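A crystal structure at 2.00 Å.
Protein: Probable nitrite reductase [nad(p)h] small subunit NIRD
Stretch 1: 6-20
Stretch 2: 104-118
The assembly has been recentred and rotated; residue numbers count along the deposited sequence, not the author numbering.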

# COMPACT_ATOMS: atom_id res chain seq x y z
N ASP A 6 -13.64 -7.29 -15.36
CA ASP A 6 -12.36 -7.01 -14.70
C ASP A 6 -11.37 -8.15 -14.92
O ASP A 6 -11.74 -9.32 -14.91
CB ASP A 6 -12.56 -6.86 -13.17
CG ASP A 6 -13.12 -5.50 -12.77
OD1 ASP A 6 -13.12 -4.57 -13.61
OD2 ASP A 6 -13.54 -5.36 -11.60
N ILE A 7 -10.10 -7.80 -15.12
CA ILE A 7 -9.02 -8.78 -14.99
C ILE A 7 -7.94 -8.26 -14.05
O ILE A 7 -7.62 -7.07 -14.04
CB ILE A 7 -8.41 -9.17 -16.34
CG1 ILE A 7 -7.92 -7.92 -17.08
CG2 ILE A 7 -9.41 -9.94 -17.19
CD1 ILE A 7 -6.63 -8.13 -17.79
N GLN A 8 -7.37 -9.14 -13.24
CA GLN A 8 -6.28 -8.72 -12.38
C GLN A 8 -4.94 -8.99 -13.04
O GLN A 8 -4.63 -10.12 -13.43
CB GLN A 8 -6.38 -9.39 -11.01
CG GLN A 8 -7.61 -8.94 -10.24
CD GLN A 8 -7.78 -9.68 -8.93
OE1 GLN A 8 -7.64 -10.91 -8.88
NE2 GLN A 8 -8.08 -8.95 -7.87
N VAL A 9 -4.14 -7.94 -13.20
CA VAL A 9 -2.82 -8.09 -13.78
C VAL A 9 -1.79 -8.02 -12.66
O VAL A 9 -1.55 -6.95 -12.09
CB VAL A 9 -2.53 -7.02 -14.83
CG1 VAL A 9 -1.12 -7.22 -15.40
CG2 VAL A 9 -3.58 -7.08 -15.92
N TRP A 10 -1.20 -9.18 -12.35
CA TRP A 10 -0.35 -9.32 -11.18
C TRP A 10 1.10 -8.97 -11.47
O TRP A 10 1.67 -9.40 -12.48
CB TRP A 10 -0.44 -10.74 -10.58
CG TRP A 10 -1.81 -11.05 -10.04
CD1 TRP A 10 -2.81 -11.73 -10.68
CD2 TRP A 10 -2.32 -10.68 -8.75
NE1 TRP A 10 -3.92 -11.81 -9.86
CE2 TRP A 10 -3.65 -11.17 -8.68
CE3 TRP A 10 -1.81 -9.99 -7.65
CZ2 TRP A 10 -4.46 -10.99 -7.54
CZ3 TRP A 10 -2.61 -9.80 -6.53
CH2 TRP A 10 -3.91 -10.31 -6.48
N THR A 11 1.68 -8.18 -10.58
CA THR A 11 3.11 -7.93 -10.56
C THR A 11 3.69 -8.59 -9.31
O THR A 11 3.20 -8.36 -8.20
CB THR A 11 3.42 -6.41 -10.52
OG1 THR A 11 2.96 -5.80 -11.74
CG2 THR A 11 4.91 -6.16 -10.37
N THR A 12 4.72 -9.40 -9.49
CA THR A 12 5.38 -10.04 -8.36
C THR A 12 6.32 -9.05 -7.69
O THR A 12 7.24 -8.54 -8.33
CB THR A 12 6.15 -11.30 -8.81
OG1 THR A 12 5.22 -12.27 -9.29
CG2 THR A 12 6.95 -11.92 -7.66
N ALA A 13 6.08 -8.76 -6.41
CA ALA A 13 6.90 -7.80 -5.68
C ALA A 13 8.18 -8.43 -5.15
O ALA A 13 9.29 -8.02 -5.51
CB ALA A 13 6.09 -7.16 -4.51
N CYS A 14 8.04 -9.42 -4.28
CA CYS A 14 9.20 -10.01 -3.61
C CYS A 14 8.82 -11.25 -2.85
O CYS A 14 7.64 -11.60 -2.79
CB CYS A 14 9.83 -9.01 -2.63
SG CYS A 14 8.75 -8.41 -1.28
N ALA A 15 9.82 -11.90 -2.26
CA ALA A 15 9.59 -13.00 -1.34
C ALA A 15 8.98 -12.45 -0.06
O ALA A 15 9.36 -11.37 0.41
CB ALA A 15 10.90 -13.74 -1.02
N TYR A 16 8.01 -13.18 0.49
CA TYR A 16 7.32 -12.76 1.71
C TYR A 16 8.29 -12.48 2.84
O TYR A 16 8.17 -11.47 3.54
CB TYR A 16 6.33 -13.84 2.14
CG TYR A 16 5.47 -13.45 3.33
CD1 TYR A 16 4.46 -12.51 3.20
CD2 TYR A 16 5.67 -14.04 4.58
CE1 TYR A 16 3.66 -12.15 4.29
CE2 TYR A 16 4.88 -13.69 5.67
CZ TYR A 16 3.87 -12.75 5.52
OH TYR A 16 3.08 -12.39 6.59
N ASP A 17 9.25 -13.38 3.03
CA ASP A 17 10.20 -13.25 4.13
C ASP A 17 11.27 -12.17 3.92
O ASP A 17 12.17 -12.01 4.74
CB ASP A 17 10.85 -14.61 4.47
CG ASP A 17 11.64 -15.20 3.32
OD1 ASP A 17 12.06 -14.45 2.41
OD2 ASP A 17 11.86 -16.43 3.33
N HIS A 18 11.18 -11.44 2.81
CA HIS A 18 12.12 -10.35 2.56
C HIS A 18 11.52 -9.00 2.95
O HIS A 18 12.22 -7.99 3.03
CB HIS A 18 12.59 -10.36 1.10
CG HIS A 18 13.60 -11.43 0.82
ND1 HIS A 18 14.14 -11.64 -0.44
CD2 HIS A 18 14.17 -12.35 1.62
CE1 HIS A 18 14.99 -12.64 -0.39
NE2 HIS A 18 15.03 -13.10 0.86
N LEU A 19 10.22 -8.99 3.23
CA LEU A 19 9.53 -7.77 3.67
C LEU A 19 9.39 -7.75 5.19
O LEU A 19 8.75 -8.63 5.77
CB LEU A 19 8.14 -7.70 3.01
CG LEU A 19 7.43 -6.35 2.99
CD1 LEU A 19 8.37 -5.27 2.42
CD2 LEU A 19 6.15 -6.44 2.17
N ILE A 20 9.99 -6.75 5.82
CA ILE A 20 9.92 -6.58 7.27
C ILE A 20 8.62 -5.87 7.62
O ILE A 20 8.30 -4.86 6.98
CB ILE A 20 11.07 -5.70 7.77
CG1 ILE A 20 12.42 -6.35 7.43
CG2 ILE A 20 10.96 -5.42 9.27
CD1 ILE A 20 13.59 -5.38 7.51
N ARG A 104 -1.62 -9.99 -2.54
CA ARG A 104 -1.74 -11.34 -2.02
C ARG A 104 -0.38 -11.95 -1.73
O ARG A 104 0.66 -11.48 -2.21
CB ARG A 104 -2.52 -12.22 -3.01
CG ARG A 104 -1.79 -12.49 -4.32
CD ARG A 104 -2.61 -13.41 -5.21
NE ARG A 104 -1.91 -13.73 -6.46
CZ ARG A 104 -2.49 -14.34 -7.49
NH1 ARG A 104 -3.78 -14.68 -7.42
NH2 ARG A 104 -1.79 -14.59 -8.60
N VAL A 105 -0.39 -13.01 -0.91
CA VAL A 105 0.78 -13.85 -0.73
C VAL A 105 0.41 -15.24 -1.24
O VAL A 105 -0.52 -15.87 -0.73
CB VAL A 105 1.22 -13.90 0.75
CG1 VAL A 105 2.57 -14.59 0.89
CG2 VAL A 105 1.28 -12.49 1.34
N THR A 106 1.11 -15.70 -2.27
CA THR A 106 0.83 -17.01 -2.86
C THR A 106 1.15 -18.09 -1.83
O THR A 106 1.90 -17.83 -0.87
CB THR A 106 1.66 -17.26 -4.14
OG1 THR A 106 3.05 -17.28 -3.79
CG2 THR A 106 1.42 -16.17 -5.20
N PRO A 107 0.61 -19.32 -2.01
CA PRO A 107 0.92 -20.37 -1.03
C PRO A 107 2.42 -20.62 -0.90
O PRO A 107 2.89 -20.98 0.19
CB PRO A 107 0.20 -21.59 -1.61
CG PRO A 107 -0.99 -21.00 -2.28
CD PRO A 107 -0.47 -19.74 -2.93
N GLU A 108 3.16 -20.39 -1.99
CA GLU A 108 4.60 -20.61 -2.02
C GLU A 108 5.39 -19.45 -1.40
O GLU A 108 6.62 -19.53 -1.27
CB GLU A 108 5.08 -20.86 -3.45
CG GLU A 108 4.55 -22.15 -4.07
CD GLU A 108 3.08 -22.06 -4.50
OE1 GLU A 108 2.57 -20.93 -4.73
OE2 GLU A 108 2.43 -23.13 -4.61
N GLY A 109 4.70 -18.38 -1.04
CA GLY A 109 5.34 -17.29 -0.31
C GLY A 109 5.84 -16.12 -1.15
O GLY A 109 6.82 -15.47 -0.78
N ARG A 110 5.19 -15.85 -2.27
CA ARG A 110 5.54 -14.69 -3.08
C ARG A 110 4.48 -13.61 -2.89
O ARG A 110 3.28 -13.89 -2.94
CB ARG A 110 5.61 -15.05 -4.57
CG ARG A 110 6.79 -15.95 -4.95
N ILE A 111 4.93 -12.38 -2.65
CA ILE A 111 4.01 -11.26 -2.57
C ILE A 111 3.74 -10.69 -3.96
O ILE A 111 4.67 -10.37 -4.70
CB ILE A 111 4.55 -10.13 -1.66
CG1 ILE A 111 4.81 -10.67 -0.25
CG2 ILE A 111 3.55 -8.97 -1.61
CD1 ILE A 111 5.50 -9.68 0.66
N GLN A 112 2.46 -10.61 -4.32
CA GLN A 112 2.08 -9.99 -5.58
C GLN A 112 1.11 -8.85 -5.37
O GLN A 112 0.36 -8.83 -4.38
CB GLN A 112 1.43 -11.01 -6.50
CG GLN A 112 2.30 -12.19 -6.84
CD GLN A 112 1.69 -12.99 -7.95
OE1 GLN A 112 0.68 -13.67 -7.76
NE2 GLN A 112 2.29 -12.92 -9.14
N VAL A 113 1.10 -7.92 -6.32
CA VAL A 113 0.19 -6.80 -6.31
C VAL A 113 -0.46 -6.70 -7.68
O VAL A 113 0.22 -6.78 -8.71
CB VAL A 113 0.93 -5.47 -6.02
CG1 VAL A 113 -0.06 -4.30 -6.06
CG2 VAL A 113 1.64 -5.53 -4.68
N ALA A 114 -1.78 -6.53 -7.70
CA ALA A 114 -2.49 -6.45 -8.97
C ALA A 114 -2.93 -5.03 -9.28
O ALA A 114 -3.12 -4.21 -8.38
CB ALA A 114 -3.71 -7.37 -8.95
N ARG A 115 -3.08 -4.75 -10.56
CA ARG A 115 -3.88 -3.61 -10.96
C ARG A 115 -5.05 -4.22 -11.72
O ARG A 115 -4.92 -5.29 -12.33
CB ARG A 115 -3.11 -2.64 -11.85
CG ARG A 115 -2.70 -3.24 -13.17
CD ARG A 115 -2.47 -2.19 -14.23
NE ARG A 115 -1.96 -2.82 -15.44
CZ ARG A 115 -2.59 -2.85 -16.61
NH1 ARG A 115 -3.77 -2.26 -16.76
NH2 ARG A 115 -2.02 -3.47 -17.64
N VAL A 116 -6.19 -3.55 -11.66
CA VAL A 116 -7.38 -4.07 -12.31
C VAL A 116 -7.49 -3.45 -13.70
O VAL A 116 -7.45 -2.22 -13.84
CB VAL A 116 -8.65 -3.77 -11.48
CG1 VAL A 116 -9.90 -4.18 -12.25
CG2 VAL A 116 -8.57 -4.49 -10.15
N ALA A 117 -7.61 -4.30 -14.71
CA ALA A 117 -7.79 -3.83 -16.08
C ALA A 117 -9.10 -4.35 -16.65
O ALA A 117 -9.74 -5.23 -16.06
CB ALA A 117 -6.61 -4.24 -16.95
N VAL A 118 -9.49 -3.82 -17.81
CA VAL A 118 -10.71 -4.25 -18.48
C VAL A 118 -10.49 -5.49 -19.36
O VAL A 118 -11.38 -6.34 -19.47
CB VAL A 118 -11.29 -3.12 -19.34
CG1 VAL A 118 -11.84 -2.02 -18.45
CG2 VAL A 118 -10.20 -2.58 -20.31
O HOH W 1 9.14 -16.09 1.59

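Strands 7-15 and 110-117 run antiparallel. The two stretches together bury 1166 Å², both sides summed. D6 CA lies 3.4 Å from A117 O, a CA-H...O contact. I7 and A117 form a hydrogen-bonded pair: I7 N to A117 O and A117 N to I7 O are both 2.8 Å. A117 CB lies 3.9 Å from I7 CG1, an apolar contact. Q8 faces V116 in a non-hydrogen-bonded pair.

V9 pairs with R115 through V9 N to R115 O, 2.9 Å, and R115 N to V9 O, 3.1 Å. The R115 guanidinium places one face over V9 CB.

W10 has the most area covered by the other stretch of any residue in stretch 1. Its indole is sandwiched. On one face, A114 CB sits 3.4 Å from the centroid of the six-membered ring; a methyl group lets the ring lie this close to the strand. Over the opposite face the R104 guanidinium stacks flat, planes at 5°, with R104 CZ 3.7 Å from the centroid of the five-membered ring. Q112 OE1 steadies that arginine, accepting from R104 NE at 2.9 Å and NH2 at 2.8 Å.

T11 N donates to V113 O at 2.8 Å, and V113 N to T11 O at 2.9 Å. At T12 the side chains join: Q112 NE2 donates to T12 OG1, 3.0 Å. The amide of Q112 thus serves both T12 and R104.

The regular pairing shifts at A13. A13 N donates to I111 O at 2.7 Å, but I111 N donates to C14 O, 2.8 Å. Y16 N then bonds G109 O at 2.9 Å. G109 has phi/psi of 95/30, where a CB would jam against the preceding carbonyl.

I111 is buried. Its CD1 lies 4.0 Å from C14 SG and 3.6 Å from L19 CD2, while its CG1 meets the Y16 ring edge. V105 CG1 also packs against Y16 CD1, 3.6 Å away.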